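Local coordinates for actin-related protein 8 (Homo sapiens, PDB 4FO0) that binds ATP as a non-polymerising member of the actin family and is a proposed core component of the INO80 chromatin-remodelling complex, with low basal ATPase activity, at residues 319-324 and 354-359; 360-364 and 477-482; 78-82 and 363-367; 86-92 and 324-328. Residues are numbered along the deposited sequence.

Contact 1. Residues 319-324 and 354-359; sequences FCHLDQ and KLQAPM
Leu-322 (chi1 m, chi2 t) forms the apolar centre: its CD2 lies 3.5 Å from Met-359 CG, 3.6 Å from Pro-358 CB and 4.2 Å from Leu-355 CD1. Cys-320 CB packs at 3.6 Å on Pro-358 CG, and Cys-320 SG is 4.2 Å from Ala-357 CB. Residues 354-359 are helical but kinked at Pro-358, whose N has no hydrogen to return to the preceding turn. Cys-320 leaves helix 306-319, and the chain runs extended through His-321; CA atoms of Cys-320 and Lys-354 are 4.3 Å apart. In the actin fold this loop passes near the nucleotide (Cys-320 side chain about 6 Å from bound ATP), with helix 353-359 packed against it. One face of the His-321 ring (chi1 p) rests over Leu-355 CA. His-321 N donates to Lys-354 O (2.9 Å, 159°), while Leu-355 CA makes a CA-H...O contact with His-321 O (3.5 Å). At the edge, Asp-323 N donates to His-321 ND1 (3.0 Å), and Lys-354 NZ is hydrogen-bonded to His-332 NE2.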
loop_
_atom_site.group_PDB
_atom_site.type_symbol
_atom_site.label_atom_id
_atom_site.label_comp_id
_atom_site.label_asym_id
_atom_site.label_seq_id
_atom_site.Cartn_x
_atom_site.Cartn_y
_atom_site.Cartn_z
ATOM N N PHE A 319 12.602 4.211 11.854
ATOM C CA PHE A 319 13.940 4.724 11.596
ATOM C C PHE A 319 14.164 5.442 10.269
ATOM O O PHE A 319 14.871 6.441 10.219
ATOM C CB PHE A 319 14.926 3.585 11.718
ATOM C CG PHE A 319 14.991 3.022 13.086
ATOM C CD1 PHE A 319 14.651 3.809 14.170
ATOM C CD2 PHE A 319 15.386 1.715 13.298
ATOM C CE1 PHE A 319 14.702 3.306 15.444
ATOM C CE2 PHE A 319 15.450 1.207 14.570
ATOM C CZ PHE A 319 15.100 2.004 15.644
ATOM N N CYS A 320 13.586 4.919 9.198
ATOM C CA CYS A 320 13.784 5.479 7.871
ATOM C C CYS A 320 13.269 6.915 7.749
ATOM O O CYS A 320 12.247 7.283 8.333
ATOM C CB CYS A 320 13.157 4.554 6.823
ATOM S SG CYS A 320 14.092 2.992 6.680
ATOM N N HIS A 321 14.001 7.733 7.001
ATOM C CA HIS A 321 13.633 9.138 6.811
ATOM C C HIS A 321 14.140 9.579 5.449
ATOM O O HIS A 321 14.998 8.911 4.869
ATOM C CB HIS A 321 14.258 10.010 7.908
ATOM C CG HIS A 321 15.758 10.018 7.887
ATOM N ND1 HIS A 321 16.488 10.926 7.150
ATOM C CD2 HIS A 321 16.663 9.210 8.490
ATOM C CE1 HIS A 321 17.777 10.682 7.306
ATOM N NE2 HIS A 321 17.911 9.650 8.118
ATOM N N LEU A 322 13.611 10.688 4.938
ATOM C CA LEU A 322 14.146 11.312 3.720
ATOM C C LEU A 322 14.663 12.725 4.006
ATOM O O LEU A 322 14.396 13.670 3.259
ATOM C CB LEU A 322 13.095 11.349 2.617
ATOM C CG LEU A 322 12.735 10.007 1.993
ATOM C CD1 LEU A 322 11.434 10.116 1.204
ATOM C CD2 LEU A 322 13.859 9.533 1.099
ATOM N N ASP A 323 15.410 12.857 5.095
ATOM C CA ASP A 323 15.912 14.150 5.531
ATOM C C ASP A 323 17.453 14.219 5.425
ATOM O O ASP A 323 18.157 13.554 6.186
ATOM C CB ASP A 323 15.439 14.372 6.972
ATOM C CG ASP A 323 15.869 15.709 7.545
ATOM O OD1 ASP A 323 16.650 16.431 6.883
ATOM O OD2 ASP A 323 15.430 16.025 8.679
ATOM N N GLN A 324 17.977 15.010 4.485
ATOM C CA GLN A 324 19.436 15.133 4.321
ATOM C C GLN A 324 20.140 15.502 5.614
ATOM O O GLN A 324 21.283 15.104 5.853
ATOM C CB GLN A 324 19.802 16.196 3.288
ATOM C CG GLN A 324 19.736 15.736 1.867
ATOM C CD GLN A 324 20.755 14.660 1.538
ATOM O OE1 GLN A 324 20.387 13.538 1.177
ATOM N NE2 GLN A 324 22.041 15.004 1.626
ATOM N N LYS A 354 19.328 4.431 7.065
ATOM C CA LYS A 354 18.028 5.040 7.352
ATOM C C LYS A 354 17.527 5.924 6.230
ATOM O O LYS A 354 16.324 6.147 6.117
ATOM C CB LYS A 354 18.060 5.849 8.652
ATOM C CG LYS A 354 18.269 5.016 9.904
ATOM C CD LYS A 354 18.298 5.896 11.127
ATOM C CE LYS A 354 19.564 6.719 11.180
ATOM N NZ LYS A 354 19.450 7.689 12.289
ATOM N N LEU A 355 18.453 6.440 5.420
ATOM C CA LEU A 355 18.116 7.318 4.296
ATOM C C LEU A 355 18.230 6.609 2.946
ATOM O O LEU A 355 17.438 6.837 2.056
ATOM C CB LEU A 355 19.002 8.559 4.301
ATOM C CG LEU A 355 18.900 9.507 3.103
ATOM C CD1 LEU A 355 17.549 10.232 3.055
ATOM C CD2 LEU A 355 20.020 10.505 3.200
ATOM N N GLN A 356 19.216 5.736 2.812
ATOM C CA GLN A 356 19.373 4.951 1.601
ATOM C C GLN A 356 18.115 4.171 1.228
ATOM O O GLN A 356 17.658 4.226 0.086
ATOM C CB GLN A 356 20.548 3.991 1.749
ATOM C CG GLN A 356 21.892 4.685 1.868
ATOM C CD GLN A 356 22.986 3.721 2.261
ATOM O OE1 GLN A 356 22.888 3.043 3.282
ATOM N NE2 GLN A 356 24.014 3.625 1.440
ATOM N N ALA A 357 17.558 3.442 2.192
ATOM C CA ALA A 357 16.464 2.521 1.912
ATOM C C ALA A 357 15.222 3.193 1.296
ATOM O O ALA A 357 14.706 2.735 0.284
ATOM C CB ALA A 357 16.099 1.760 3.166
ATOM N N PRO A 358 14.730 4.270 1.920
ATOM C CA PRO A 358 13.562 4.984 1.383
ATOM C C PRO A 358 13.851 5.547 0.002
ATOM O O PRO A 358 12.951 5.632 -0.830
ATOM C CB PRO A 358 13.365 6.148 2.366
ATOM C CG PRO A 358 14.076 5.733 3.600
ATOM C CD PRO A 358 15.188 4.807 3.211
ATOM N N MET A 359 15.097 5.940 -0.236
ATOM C CA MET A 359 15.482 6.487 -1.531
ATOM C C MET A 359 15.577 5.443 -2.634
ATOM O O MET A 359 15.746 5.800 -3.792
ATOM C CB MET A 359 16.804 7.227 -1.439
ATOM C CG MET A 359 16.700 8.544 -0.721
ATOM S SD MET A 359 18.226 9.462 -0.877
ATOM C CE MET A 359 18.559 9.235 -2.623
#

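Contact 2. Residues 360-364 and 477-482; sequences ALFYP and ALGLDK. With GOL (glycerol), chain D.
Phe-362, Pro-364 and Leu-480 contribute most of the 365 Å² buried here. Residues 360-362 have helical phi/psi without the regular bonds; Tyr-363 N hydrogen-bonds weakly to Ala-360 O (3.1 Å). Phe-362 (chi1 m, chi2 -99°) places one ring face over Leu-480 CB, 4.2 Å from Phe-362 CE1, while Asp-481 CG lies at the ring edge, 3.7 Å from Phe-362 CD1; Asp-481 is salt-bridged to Arg-523. Gly-479, at the N-cap position, approaches Phe-362 (CA to CA 4.1 Å), where an ideal CB would clash with Phe-362 O. Pro-364 CD lies 3.6 Å from Gly-479 CA, and Pro-364 CB 3.8 Å from Ala-477 CB. Glycerol, probably from crystallisation, bridges the segments: O1 donates to Pro-364 O (2.6 Å), Ala-477 N weakly to O3 (3.3 Å). A backbone carbonyl meets the first turn of helix 480-489: Leu-480 N donates to Leu-361 O (3.0 Å). The Leu-480 side chain (chi1 t), about 4 Å from that of ATP-binding Val-253, and that of Leu-361, about 8 Å from ATP, place the contact beside the actin-fold nucleotide site.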
loop_
_atom_site.group_PDB
_atom_site.type_symbol
_atom_site.label_atom_id
_atom_site.label_comp_id
_atom_site.label_asym_id
_atom_site.label_seq_id
_atom_site.Cartn_x
_atom_site.Cartn_y
_atom_site.Cartn_z
ATOM N N ALA A 360 15.483 4.162 -2.293
ATOM C CA ALA A 360 15.432 3.156 -3.341
ATOM C C ALA A 360 14.123 3.285 -4.121
ATOM O O ALA A 360 14.018 2.782 -5.238
ATOM C CB ALA A 360 15.597 1.780 -2.789
ATOM N N LEU A 361 13.135 3.971 -3.542
ATOM C CA LEU A 361 11.903 4.292 -4.274
ATOM C C LEU A 361 12.197 5.152 -5.501
ATOM O O LEU A 361 11.443 5.146 -6.465
ATOM C CB LEU A 361 10.883 4.995 -3.377
ATOM C CG LEU A 361 10.266 4.092 -2.316
ATOM C CD1 LEU A 361 9.464 4.915 -1.343
ATOM C CD2 LEU A 361 9.395 3.009 -2.968
ATOM N N PHE A 362 13.308 5.878 -5.467
ATOM C CA PHE A 362 13.698 6.707 -6.594
ATOM C C PHE A 362 14.758 6.042 -7.468
ATOM O O PHE A 362 14.973 6.446 -8.618
ATOM C CB PHE A 362 14.148 8.070 -6.090
ATOM C CG PHE A 362 13.101 8.766 -5.269
ATOM C CD1 PHE A 362 12.281 9.741 -5.839
ATOM C CD2 PHE A 362 12.904 8.413 -3.929
ATOM C CE1 PHE A 362 11.296 10.370 -5.079
ATOM C CE2 PHE A 362 11.917 9.039 -3.160
ATOM C CZ PHE A 362 11.114 10.017 -3.732
ATOM N N TYR A 363 15.398 5.015 -6.912
ATOM C CA TYR A 363 16.361 4.184 -7.639
ATOM C C TYR A 363 16.050 2.696 -7.453
ATOM O O TYR A 363 16.846 1.945 -6.893
ATOM C CB TYR A 363 17.794 4.515 -7.203
ATOM C CG TYR A 363 18.114 5.959 -7.438
ATOM C CD1 TYR A 363 18.606 6.387 -8.665
ATOM C CD2 TYR A 363 17.879 6.914 -6.452
ATOM C CE1 TYR A 363 18.870 7.723 -8.892
ATOM C CE2 TYR A 363 18.139 8.246 -6.669
ATOM C CZ TYR A 363 18.633 8.649 -7.896
ATOM O OH TYR A 363 18.906 9.980 -8.132
ATOM N N PRO A 364 14.879 2.271 -7.938
ATOM C CA PRO A 364 14.340 0.930 -7.691
ATOM C C PRO A 364 15.188 -0.233 -8.228
ATOM O O PRO A 364 14.886 -1.385 -7.931
ATOM C CB PRO A 364 12.967 0.981 -8.375
ATOM C CG PRO A 364 13.052 2.101 -9.326
ATOM C CD PRO A 364 13.932 3.109 -8.689
ATOM N N ALA A 477 12.607 -1.009 -13.966
ATOM C CA ALA A 477 11.852 -0.332 -12.934
ATOM C C ALA A 477 12.168 1.152 -12.995
ATOM O O ALA A 477 13.317 1.561 -13.179
ATOM C CB ALA A 477 12.150 -0.915 -11.551
ATOM N N LEU A 478 11.118 1.938 -12.828
ATOM C CA LEU A 478 11.136 3.366 -13.037
ATOM C C LEU A 478 10.999 4.066 -11.696
ATOM O O LEU A 478 10.065 3.797 -10.942
ATOM C CB LEU A 478 9.958 3.731 -13.945
ATOM C CG LEU A 478 9.901 5.141 -14.485
ATOM C CD1 LEU A 478 11.093 5.339 -15.378
ATOM C CD2 LEU A 478 8.611 5.337 -15.237
ATOM N N GLY A 479 11.928 4.960 -11.389
ATOM C CA GLY A 479 11.881 5.676 -10.128
ATOM C C GLY A 479 10.634 6.533 -9.988
ATOM O O GLY A 479 10.037 6.989 -10.963
ATOM N N LEU A 480 10.239 6.764 -8.750
ATOM C CA LEU A 480 8.995 7.454 -8.477
ATOM C C LEU A 480 8.910 8.840 -9.161
ATOM O O LEU A 480 7.911 9.162 -9.797
ATOM C CB LEU A 480 8.802 7.534 -6.968
ATOM C CG LEU A 480 7.532 8.196 -6.459
ATOM C CD1 LEU A 480 6.335 7.577 -7.124
ATOM C CD2 LEU A 480 7.460 8.030 -4.955
ATOM N N ASP A 481 9.969 9.638 -9.056
ATOM C CA ASP A 481 9.997 10.973 -9.657
ATOM C C ASP A 481 9.952 10.975 -11.197
ATOM O O ASP A 481 9.233 11.769 -11.799
ATOM C CB ASP A 481 11.202 11.775 -9.144
ATOM C CG ASP A 481 12.540 11.046 -9.338
ATOM O OD1 ASP A 481 12.556 9.825 -9.625
ATOM O OD2 ASP A 481 13.588 11.706 -9.181
ATOM N N LYS A 482 10.727 10.093 -11.823
ATOM C CA LYS A 482 10.676 9.899 -13.265
ATOM C C LYS A 482 9.270 9.515 -13.739
ATOM O O LYS A 482 8.806 9.992 -14.777
ATOM C CB LYS A 482 11.671 8.816 -13.685
ATOM C CG LYS A 482 13.104 9.171 -13.404
ATOM C CD LYS A 482 14.075 8.083 -13.852
ATOM C CE LYS A 482 15.499 8.367 -13.354
ATOM N NZ LYS A 482 15.589 8.390 -11.845
HETATM C C1 GOL D . 15.226 -3.915 -10.236
HETATM O O1 GOL D . 14.761 -3.817 -8.888
HETATM C C2 GOL D . 14.210 -3.478 -11.313
HETATM O O2 GOL D . 13.188 -4.441 -11.400
HETATM C C3 GOL D . 14.855 -3.386 -12.705
HETATM O O3 GOL D . 15.487 -2.135 -12.933
#

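Contact 3. Residues 78-82 and 363-367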
loop_
_atom_site.group_PDB
_atom_site.type_symbol
_atom_site.label_atom_id
_atom_site.label_comp_id
_atom_site.label_asym_id
_atom_site.label_seq_id
_atom_site.Cartn_x
_atom_site.Cartn_y
_atom_site.Cartn_z
ATOM N N GLY A 78 22.480 0.107 -8.140
ATOM C CA GLY A 78 21.406 0.966 -7.672
ATOM C C GLY A 78 21.804 1.736 -6.420
ATOM O O GLY A 78 21.534 2.938 -6.289
ATOM N N LEU A 79 22.450 1.037 -5.492
ATOM C CA LEU A 79 22.843 1.645 -4.235
ATOM C C LEU A 79 23.906 2.720 -4.494
ATOM O O LEU A 79 24.005 3.709 -3.771
ATOM C CB LEU A 79 23.331 0.565 -3.274
ATOM C CG LEU A 79 23.717 0.995 -1.862
ATOM C CD1 LEU A 79 22.531 1.602 -1.146
ATOM C CD2 LEU A 79 24.283 -0.187 -1.089
ATOM N N LYS A 80 24.686 2.537 -5.555
ATOM C CA LYS A 80 25.631 3.569 -5.972
ATOM C C LYS A 80 24.926 4.787 -6.572
ATOM O O LYS A 80 25.389 5.912 -6.418
ATOM C CB LYS A 80 26.657 3.010 -6.956
ATOM C CG LYS A 80 27.695 2.129 -6.310
ATOM C CD LYS A 80 28.466 1.434 -7.370
ATOM C CE LYS A 80 29.318 0.325 -6.828
ATOM N NZ LYS A 80 29.484 -0.695 -7.914
ATOM N N MET A 81 23.806 4.577 -7.255
ATOM C CA MET A 81 23.024 5.719 -7.717
ATOM C C MET A 81 22.383 6.476 -6.549
ATOM O O MET A 81 22.402 7.710 -6.518
ATOM C CB MET A 81 21.988 5.288 -8.751
ATOM C CG MET A 81 22.613 4.593 -9.961
ATOM S SD MET A 81 23.871 5.611 -10.794
ATOM C CE MET A 81 22.986 7.158 -11.048
ATOM N N VAL A 82 21.841 5.731 -5.583
ATOM C CA VAL A 82 21.316 6.321 -4.347
ATOM C C VAL A 82 22.390 7.155 -3.670
ATOM O O VAL A 82 22.185 8.320 -3.336
ATOM C CB VAL A 82 20.822 5.235 -3.336
ATOM C CG1 VAL A 82 20.203 5.888 -2.124
ATOM C CG2 VAL A 82 19.799 4.303 -3.994
ATOM N N TYR A 363 15.398 5.015 -6.912
ATOM C CA TYR A 363 16.361 4.184 -7.639
ATOM C C TYR A 363 16.050 2.696 -7.453
ATOM O O TYR A 363 16.846 1.945 -6.893
ATOM C CB TYR A 363 17.794 4.515 -7.203
ATOM C CG TYR A 363 18.114 5.959 -7.438
ATOM C CD1 TYR A 363 18.606 6.387 -8.665
ATOM C CD2 TYR A 363 17.879 6.914 -6.452
ATOM C CE1 TYR A 363 18.870 7.723 -8.892
ATOM C CE2 TYR A 363 18.139 8.246 -6.669
ATOM C CZ TYR A 363 18.633 8.649 -7.896
ATOM O OH TYR A 363 18.906 9.980 -8.132
ATOM N N PRO A 364 14.879 2.271 -7.938
ATOM C CA PRO A 364 14.340 0.930 -7.691
ATOM C C PRO A 364 15.188 -0.233 -8.228
ATOM O O PRO A 364 14.886 -1.385 -7.931
ATOM C CB PRO A 364 12.967 0.981 -8.375
ATOM C CG PRO A 364 13.052 2.101 -9.326
ATOM C CD PRO A 364 13.932 3.109 -8.689
ATOM N N ALA A 365 16.225 0.037 -9.005
ATOM C CA ALA A 365 17.118 -1.046 -9.394
ATOM C C ALA A 365 17.761 -1.605 -8.128
ATOM O O ALA A 365 18.226 -2.742 -8.092
ATOM C CB ALA A 365 18.173 -0.541 -10.346
ATOM N N THR A 366 17.787 -0.776 -7.092
ATOM C CA THR A 366 18.400 -1.121 -5.814
ATOM C C THR A 366 17.747 -2.359 -5.217
ATOM O O THR A 366 18.369 -3.100 -4.454
ATOM C CB THR A 366 18.266 0.056 -4.813
ATOM O OG1 THR A 366 18.825 1.234 -5.393
ATOM C CG2 THR A 366 18.983 -0.226 -3.522
ATOM N N PHE A 367 16.482 -2.575 -5.567
ATOM C CA PHE A 367 15.720 -3.723 -5.073
ATOM C C PHE A 367 16.252 -5.044 -5.583
ATOM O O PHE A 367 15.976 -6.085 -4.992
ATOM C CB PHE A 367 14.230 -3.570 -5.393
ATOM C CG PHE A 367 13.587 -2.448 -4.651
ATOM C CD1 PHE A 367 13.973 -2.170 -3.345
ATOM C CD2 PHE A 367 12.649 -1.643 -5.251
ATOM C CE1 PHE A 367 13.398 -1.118 -2.645
ATOM C CE2 PHE A 367 12.070 -0.591 -4.557
ATOM C CZ PHE A 367 12.440 -0.328 -3.256
HETATM O O HOH W 1 22.159 10.036 -8.797
#
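Tyr-363 opens the segment by lying along helix 71-88. Its CB is 3.8 Å from Val-82 CG2, its CD1 is 3.6 Å from Met-81 CB, and one ring face lies against the helix backbone at Met-81 O and Val-82 N. A water joins the polar end of the ring to the helix, donating to Met-81 O at 3.3 Å and meeting Tyr-363 OH in a weak bond, also 3.3 Å; the hydroxyl is also hydrogen-bonded to Arg-523 NH2. A 3-10 turn starts at Pro-364. Ala-365 only grazes the helix, with CB 4.5 Å from Gly-78 CA. Thr-366 CA comes within 4.1 Å of Gly-78 CA; an ideal CB on Gly-78 would be a tight 3.0 Å from Ala-365 C, so glycine suits this spacing. Thr-366 OG1 is 3.2 Å from Gly-78 C and 3.5 Å from Val-82 CG2, and donates to Tyr-363 O (2.6 Å). No direct hydrogen bond crosses: Gly-78 O to Thr-366 OG1 (3.3 Å) has a poor angle. The 3-10 turn lies between helix 71-88, met by Thr-366, and helix 280-293, met by Phe-367 and also by Leu-79, while the Val-82 side chain touches Met-359 of helix 353-359.

Contact 4. Residues 86-92 and 324-328; sequences IWSKKMS and QDISG
Within the actin fold, the C-terminal end of helix 71-88 and its exit loop meet the loop between helix 306-319 and strand 330-336, with Met-91 and Asp-325 CA atoms 5.8 Å apart. Ile-86 and Trp-87 are helical; residues 89-92 and 324-328 are loop or turn. The hydrogen bonds are mostly side chain to backbone. Asp-325 (chi1 m) grips Ser-92 with both carboxylate oxygens, OD1 accepting from Ser-92 N (3.0 Å, 156°) and OD2 from Ser-92 OG (2.6 Å). Gln-324 (chi1 m, chi2 m) folds toward the helix end, where NE2 gives a weak bond to Ile-86 O (3.2 Å, 127°). That carbonyl also accepts from Lys-89 N at 3.2 Å. In all, 354 Å² is buried. Among the van der Waals contacts, Gln-324, with 121 Å² covered, takes the aliphatic part of extended Lys-89 (all chi t) along its own, Lys-89 CD lying 3.4 Å from Gln-324 CG. Met-91 CB sits 3.5 Å from Asp-325 OD1, and Met-91 SD stands 3.7 Å from Gln-324 O and 4.2 Å from Ser-327 OG.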
loop_
_atom_site.group_PDB
_atom_site.type_symbol
_atom_site.label_atom_id
_atom_site.label_comp_id
_atom_site.label_asym_id
_atom_site.label_seq_id
_atom_site.Cartn_x
_atom_site.Cartn_y
_atom_site.Cartn_z
ATOM N N ILE A 86 22.670 11.157 -2.918
ATOM C CA ILE A 86 22.737 11.634 -1.544
ATOM C C ILE A 86 23.841 12.681 -1.407
ATOM O O ILE A 86 23.621 13.792 -0.912
ATOM C CB ILE A 86 22.990 10.478 -0.565
ATOM C CG1 ILE A 86 21.746 9.597 -0.443
ATOM C CG2 ILE A 86 23.387 10.999 0.798
ATOM C CD1 ILE A 86 21.961 8.364 0.444
ATOM N N TRP A 87 25.030 12.294 -1.851
ATOM C CA TRP A 87 26.197 13.160 -1.918
ATOM C C TRP A 87 25.927 14.443 -2.693
ATOM O O TRP A 87 26.300 15.530 -2.269
ATOM C CB TRP A 87 27.325 12.409 -2.623
ATOM C CG TRP A 87 28.618 13.148 -2.642
ATOM C CD1 TRP A 87 29.246 13.671 -3.732
ATOM C CD2 TRP A 87 29.450 13.449 -1.513
ATOM N NE1 TRP A 87 30.418 14.273 -3.353
ATOM C CE2 TRP A 87 30.570 14.146 -1.997
ATOM C CE3 TRP A 87 29.358 13.188 -0.141
ATOM C CZ2 TRP A 87 31.589 14.597 -1.153
ATOM C CZ3 TRP A 87 30.373 13.626 0.691
ATOM C CH2 TRP A 87 31.472 14.327 0.182
ATOM N N SER A 88 25.295 14.292 -3.850
ATOM C CA SER A 88 25.021 15.403 -4.734
ATOM C C SER A 88 24.190 16.507 -4.071
ATOM O O SER A 88 24.283 17.667 -4.448
ATOM C CB SER A 88 24.338 14.894 -6.003
ATOM O OG SER A 88 23.086 15.531 -6.186
ATOM N N LYS A 89 23.387 16.144 -3.081
ATOM C CA LYS A 89 22.494 17.095 -2.428
ATOM C C LYS A 89 23.139 17.650 -1.169
ATOM O O LYS A 89 23.453 16.910 -0.245
ATOM C CB LYS A 89 21.171 16.414 -2.086
ATOM C CG LYS A 89 20.179 17.272 -1.318
ATOM C CD LYS A 89 18.819 16.567 -1.252
ATOM C CE LYS A 89 17.775 17.432 -0.557
ATOM N NZ LYS A 89 16.400 16.902 -0.694
ATOM N N LYS A 90 23.354 18.956 -1.137
ATOM C CA LYS A 90 24.038 19.555 -0.010
ATOM C C LYS A 90 23.096 19.610 1.172
ATOM O O LYS A 90 21.881 19.438 1.021
ATOM C CB LYS A 90 24.518 20.962 -0.356
ATOM C CG LYS A 90 25.376 21.042 -1.602
ATOM C CD LYS A 90 26.649 20.232 -1.455
ATOM C CE LYS A 90 27.818 20.977 -2.078
ATOM N NZ LYS A 90 28.073 22.240 -1.329
ATOM N N MET A 91 23.654 19.858 2.348
ATOM C CA MET A 91 22.832 19.976 3.536
ATOM C C MET A 91 22.390 21.417 3.731
ATOM O O MET A 91 22.769 22.291 2.953
ATOM C CB MET A 91 23.575 19.439 4.750
ATOM C CG MET A 91 23.864 17.953 4.627
ATOM S SD MET A 91 24.260 17.200 6.213
ATOM C CE MET A 91 25.802 18.037 6.601
ATOM N N SER A 92 21.578 21.660 4.754
ATOM C CA SER A 92 21.001 22.982 4.975
ATOM C C SER A 92 22.060 24.060 5.172
ATOM O O SER A 92 21.863 25.209 4.775
ATOM C CB SER A 92 20.046 22.966 6.167
ATOM O OG SER A 92 18.854 22.270 5.845
ATOM N N GLN A 324 17.977 15.010 4.485
ATOM C CA GLN A 324 19.436 15.133 4.321
ATOM C C GLN A 324 20.140 15.502 5.614
ATOM O O GLN A 324 21.283 15.104 5.853
ATOM C CB GLN A 324 19.802 16.196 3.288
ATOM C CG GLN A 324 19.736 15.736 1.867
ATOM C CD GLN A 324 20.755 14.660 1.538
ATOM O OE1 GLN A 324 20.387 13.538 1.177
ATOM N NE2 GLN A 324 22.041 15.004 1.626
ATOM N N ASP A 325 19.454 16.271 6.445
ATOM C CA ASP A 325 20.088 16.894 7.596
ATOM C C ASP A 325 20.272 15.971 8.792
ATOM O O ASP A 325 21.016 16.296 9.720
ATOM C CB ASP A 325 19.348 18.178 7.970
ATOM C CG ASP A 325 19.334 19.188 6.831
ATOM O OD1 ASP A 325 20.337 19.267 6.085
ATOM O OD2 ASP A 325 18.316 19.887 6.667
ATOM N N ILE A 326 19.606 14.821 8.761
ATOM C CA ILE A 326 19.828 13.774 9.750
ATOM C C ILE A 326 20.970 12.905 9.246
ATOM O O ILE A 326 20.820 12.174 8.265
ATOM C CB ILE A 326 18.578 12.879 9.927
ATOM C CG1 ILE A 326 17.385 13.688 10.415
ATOM C CG2 ILE A 326 18.841 11.754 10.907
ATOM C CD1 ILE A 326 16.145 12.830 10.611
ATOM N N SER A 327 22.116 12.977 9.907
ATOM C CA SER A 327 23.290 12.285 9.394
ATOM C C SER A 327 24.155 11.780 10.524
ATOM O O SER A 327 23.896 12.070 11.691
ATOM C CB SER A 327 24.109 13.232 8.514
ATOM O OG SER A 327 24.634 14.309 9.281
ATOM N N GLY A 328 25.184 11.019 10.170
ATOM C CA GLY A 328 26.067 10.416 11.153
ATOM C C GLY A 328 25.568 9.082 11.671
ATOM O O GLY A 328 24.535 8.569 11.232
#

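In the fold
All four contacts lie on the same side of the chain's centre and form a chain of neighbours. Contacts 2 and 3 share Tyr-363 and Pro-364, with centres 8 Å apart; contacts 1 and 4 share Gln-324, at 11 Å. Contact 1 joins these pairs: Met-359 SD lies 3.5 Å from Ile-86 CG1 of contact 4, and Met-359 CB 3.7 Å from Val-82 CG1 of contact 3. Contacts 3 and 4 both use helix 71-88, with centres 17 Å apart. Contacts 1 and 2 lie nearer the nucleotide: side chains of Cys-320 and Leu-361 lie about 6 and 8 Å from ATP, and that of Leu-480 about 4 Å from the side chain of ATP-binding Val-253. Contacts 3 and 4 lie away from that site.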